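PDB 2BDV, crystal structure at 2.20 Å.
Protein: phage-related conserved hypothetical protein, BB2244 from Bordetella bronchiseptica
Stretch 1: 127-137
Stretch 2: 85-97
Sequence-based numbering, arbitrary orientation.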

# COMPACT_ATOMS: atom_id res chain seq x y z
N LEU A 127 -0.46 8.31 6.11
CA LEU A 127 0.15 8.24 4.80
C LEU A 127 -0.84 7.76 3.74
O LEU A 127 -1.76 7.00 4.03
CB LEU A 127 1.35 7.29 4.86
CG LEU A 127 2.19 7.40 6.14
CD1 LEU A 127 3.21 6.28 6.13
CD2 LEU A 127 2.88 8.77 6.23
N LEU A 128 -0.64 8.21 2.50
CA LEU A 128 -1.53 7.80 1.42
C LEU A 128 -0.72 6.96 0.43
O LEU A 128 -0.12 7.50 -0.50
CB LEU A 128 -2.13 9.03 0.73
CG LEU A 128 -2.81 10.06 1.66
CD1 LEU A 128 -3.31 11.25 0.84
CD2 LEU A 128 -3.95 9.43 2.42
N PHE A 129 -0.71 5.64 0.63
CA PHE A 129 0.04 4.75 -0.26
C PHE A 129 -0.70 4.58 -1.57
O PHE A 129 -1.91 4.37 -1.59
CB PHE A 129 0.27 3.34 0.35
CG PHE A 129 1.11 3.33 1.61
CD1 PHE A 129 1.89 4.43 1.96
CD2 PHE A 129 1.09 2.23 2.46
CE1 PHE A 129 2.63 4.42 3.14
CE2 PHE A 129 1.82 2.22 3.63
CZ PHE A 129 2.60 3.32 3.97
N ALA A 130 0.04 4.68 -2.67
CA ALA A 130 -0.53 4.50 -4.00
C ALA A 130 -0.71 3.00 -4.19
O ALA A 130 0.14 2.21 -3.77
CB ALA A 130 0.43 5.05 -5.05
N GLY A 131 -1.81 2.60 -4.81
CA GLY A 131 -2.06 1.19 -5.03
C GLY A 131 -2.82 0.89 -6.30
O GLY A 131 -3.40 1.77 -6.92
N LEU A 132 -2.80 -0.38 -6.69
CA LEU A 132 -3.48 -0.83 -7.90
C LEU A 132 -4.34 -2.04 -7.55
O LEU A 132 -3.86 -3.02 -6.97
CB LEU A 132 -2.45 -1.21 -8.98
CG LEU A 132 -1.57 -0.09 -9.53
CD1 LEU A 132 -0.52 -0.68 -10.48
CD2 LEU A 132 -2.43 0.93 -10.26
N SER A 133 -5.61 -1.97 -7.91
CA SER A 133 -6.54 -3.05 -7.60
C SER A 133 -7.24 -3.57 -8.84
O SER A 133 -7.47 -2.83 -9.81
CB SER A 133 -7.57 -2.55 -6.58
OG SER A 133 -8.67 -3.43 -6.45
N ALA A 134 -7.57 -4.85 -8.82
CA ALA A 134 -8.27 -5.47 -9.93
C ALA A 134 -9.74 -5.61 -9.57
O ALA A 134 -10.51 -6.25 -10.28
CB ALA A 134 -7.67 -6.83 -10.24
N TRP A 135 -10.15 -5.04 -8.45
CA TRP A 135 -11.56 -5.15 -8.11
C TRP A 135 -12.33 -4.10 -8.89
O TRP A 135 -11.81 -3.03 -9.20
CB TRP A 135 -11.78 -4.96 -6.61
CG TRP A 135 -13.23 -5.02 -6.25
CD1 TRP A 135 -13.96 -6.14 -5.98
CD2 TRP A 135 -14.13 -3.92 -6.13
NE1 TRP A 135 -15.26 -5.80 -5.70
CE2 TRP A 135 -15.39 -4.44 -5.78
CE3 TRP A 135 -13.99 -2.53 -6.28
CZ2 TRP A 135 -16.51 -3.63 -5.58
CZ3 TRP A 135 -15.10 -1.72 -6.09
CH2 TRP A 135 -16.34 -2.27 -5.74
N ARG A 136 -13.57 -4.42 -9.23
CA ARG A 136 -14.45 -3.51 -9.96
C ARG A 136 -15.87 -3.81 -9.48
O ARG A 136 -16.13 -4.90 -8.96
CB ARG A 136 -14.34 -3.73 -11.47
CG ARG A 136 -12.96 -3.49 -12.05
CD ARG A 136 -12.58 -2.01 -12.14
NE ARG A 136 -11.29 -1.87 -12.80
CZ ARG A 136 -10.11 -2.03 -12.20
NH1 ARG A 136 -10.05 -2.33 -10.91
NH2 ARG A 136 -8.99 -1.94 -12.92
N ARG A 137 -16.78 -2.86 -9.67
CA ARG A 137 -18.18 -3.02 -9.24
C ARG A 137 -18.81 -4.34 -9.68
O ARG A 137 -18.74 -4.71 -10.86
CB ARG A 137 -19.03 -1.85 -9.76
CG ARG A 137 -20.37 -1.64 -9.03
CD ARG A 137 -21.49 -2.53 -9.55
NE ARG A 137 -21.97 -2.11 -10.87
CZ ARG A 137 -22.89 -2.77 -11.58
NH1 ARG A 137 -23.26 -2.30 -12.77
NH2 ARG A 137 -23.43 -3.89 -11.12
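Stretch 2, residues 85-97: PWKLMIGTGRILV

Stretch 2 begins with a cis peptide bond before Pro-85. Residues 86-88 form a 3-10 segment, a loop follows, and 94-97 is a strand that continues later in the chain. This strand runs antiparallel to strand 127-133, with 137° between their directions and a closest approach of the axes of 4.5 Å. The register pairs Phe-129 with Val-97, Ala-130 with Leu-96, Gly-131 with Ile-95 and Leu-132 with Arg-94.

Backbone groups satisfy one another at alternate pairs. Phe-129 N donates to Val-97 O (3.1 Å), and Val-97 N returns to Phe-129 O (2.8 Å). Gly-131 N donates to Ile-95 O (2.8 Å), and Ile-95 N to Gly-131 O (2.9 Å, nearly linear). The ladder ends with Ser-133 N to Gly-93 O (2.8 Å). Gly-93 N turns instead to its own loop and donates to Met-89 O at 2.6 Å. A CB on Gly-93 would clash with Ser-133 O and Arg-136 NH2.

Beyond the strand, Arg-136 ties the loops together. Its NH2 donates to Thr-92 OG1 at 3.0 Å. Its NH1 is used within stretch 1, by Ser-133 O (2.8 Å) and Trp-135 O (2.6 Å). Ser-133 OG accepts from Trp-135 N at 3.0 Å. In stretch 2, Arg-94 NH1 donates to Ile-90 O at 2.7 Å; its NE and NH2 are satisfied elsewhere in the structure.

Leu-132 is the main apolar contact and has the largest area covered by stretch 2. Its CD1 lies 3.7 Å from Trp-86 CB, its CB 4.2 Å from Met-89 CB and its CD2 4.3 Å from Ile-90 CD1. Met-89 is selenomethionine; its SE lies 4.0 Å from Ala-134 CB. On the sheet face shared by Phe-129 and Val-97, Phe-129 CB lies 4.3 Å from Val-97 CB.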

# COMPACT_ATOMS: atom_id res chain seq x y z
N PRO A 85 1.63 -7.14 -14.57
CA PRO A 85 0.24 -7.09 -15.03
C PRO A 85 -0.37 -5.72 -14.74
O PRO A 85 -1.52 -5.45 -15.06
CB PRO A 85 -0.42 -8.19 -14.23
CG PRO A 85 0.22 -7.98 -12.90
CD PRO A 85 1.69 -7.78 -13.24
N TRP A 86 0.42 -4.87 -14.10
CA TRP A 86 -0.04 -3.54 -13.72
C TRP A 86 -0.51 -2.68 -14.89
O TRP A 86 -1.30 -1.77 -14.70
CB TRP A 86 1.08 -2.84 -12.95
CG TRP A 86 1.69 -3.76 -11.93
CD1 TRP A 86 3.01 -4.09 -11.80
CD2 TRP A 86 1.00 -4.52 -10.93
NE1 TRP A 86 3.18 -5.00 -10.80
CE2 TRP A 86 1.96 -5.29 -10.24
CE3 TRP A 86 -0.35 -4.62 -10.55
CZ2 TRP A 86 1.63 -6.15 -9.19
CZ3 TRP A 86 -0.68 -5.48 -9.50
CH2 TRP A 86 0.31 -6.24 -8.84
N LYS A 87 -0.05 -2.97 -16.11
CA LYS A 87 -0.47 -2.19 -17.26
C LYS A 87 -1.97 -2.29 -17.47
O LYS A 87 -2.57 -1.49 -18.19
CB LYS A 87 0.25 -2.66 -18.53
CG LYS A 87 -0.05 -4.11 -18.92
CD LYS A 87 0.78 -4.56 -20.13
CE LYS A 87 0.79 -6.08 -20.26
NZ LYS A 87 1.51 -6.56 -21.47
N LEU A 88 -2.59 -3.26 -16.81
CA LEU A 88 -4.02 -3.49 -16.93
C LEU A 88 -4.83 -2.75 -15.86
O LEU A 88 -6.06 -2.71 -15.93
CB LEU A 88 -4.29 -4.99 -16.81
CG LEU A 88 -3.47 -5.88 -17.77
CD1 LEU A 88 -3.61 -7.34 -17.34
CD2 LEU A 88 -3.94 -5.69 -19.20
N MSE A 89 -4.15 -2.18 -14.88
CA MSE A 89 -4.83 -1.48 -13.80
C MSE A 89 -4.41 -0.03 -13.64
O MSE A 89 -5.11 0.75 -13.00
CB MSE A 89 -4.58 -2.22 -12.49
CG MSE A 89 -5.20 -3.60 -12.44
SE MSE A 89 -4.41 -4.69 -11.04
CE MSE A 89 -3.23 -5.74 -12.15
N ILE A 90 -3.27 0.33 -14.22
CA ILE A 90 -2.77 1.69 -14.11
C ILE A 90 -3.77 2.71 -14.65
O ILE A 90 -3.76 3.88 -14.25
CB ILE A 90 -1.43 1.84 -14.86
CG1 ILE A 90 -0.86 3.24 -14.63
CG2 ILE A 90 -1.61 1.53 -16.35
CD1 ILE A 90 -0.65 3.55 -13.15
N GLY A 91 -4.66 2.26 -15.53
CA GLY A 91 -5.65 3.17 -16.09
C GLY A 91 -6.94 3.27 -15.29
O GLY A 91 -7.41 4.37 -15.01
N THR A 92 -7.49 2.12 -14.89
CA THR A 92 -8.77 2.07 -14.18
C THR A 92 -8.79 1.43 -12.79
O THR A 92 -9.85 1.34 -12.17
CB THR A 92 -9.80 1.34 -15.06
OG1 THR A 92 -9.41 -0.04 -15.21
CG2 THR A 92 -9.84 1.97 -16.44
N GLY A 93 -7.65 0.99 -12.29
CA GLY A 93 -7.64 0.38 -10.97
C GLY A 93 -6.85 1.13 -9.91
O GLY A 93 -6.49 0.54 -8.89
N ARG A 94 -6.59 2.41 -10.12
CA ARG A 94 -5.82 3.22 -9.17
C ARG A 94 -6.56 3.51 -7.86
O ARG A 94 -7.66 4.07 -7.86
CB ARG A 94 -5.38 4.54 -9.81
CG ARG A 94 -4.52 4.40 -11.07
CD ARG A 94 -3.95 5.76 -11.51
NE ARG A 94 -5.00 6.73 -11.82
CZ ARG A 94 -5.48 6.94 -13.04
NH1 ARG A 94 -5.01 6.27 -14.08
NH2 ARG A 94 -6.45 7.83 -13.21
N ILE A 95 -5.95 3.12 -6.75
CA ILE A 95 -6.54 3.34 -5.43
C ILE A 95 -5.47 3.83 -4.46
O ILE A 95 -4.28 3.84 -4.76
CB ILE A 95 -7.14 2.03 -4.85
CG1 ILE A 95 -6.01 1.07 -4.46
CG2 ILE A 95 -8.05 1.37 -5.87
CD1 ILE A 95 -6.43 -0.05 -3.50
N LEU A 96 -5.92 4.22 -3.27
CA LEU A 96 -5.02 4.66 -2.23
C LEU A 96 -5.29 3.78 -1.01
O LEU A 96 -6.43 3.39 -0.76
CB LEU A 96 -5.28 6.13 -1.88
CG LEU A 96 -5.00 7.10 -3.03
CD1 LEU A 96 -5.71 8.42 -2.80
CD2 LEU A 96 -3.49 7.30 -3.15
N VAL A 97 -4.22 3.45 -0.29
CA VAL A 97 -4.33 2.65 0.92
C VAL A 97 -3.78 3.48 2.07
O VAL A 97 -2.56 3.67 2.19
CB VAL A 97 -3.49 1.35 0.84
CG1 VAL A 97 -3.62 0.60 2.16
CG2 VAL A 97 -3.96 0.48 -0.31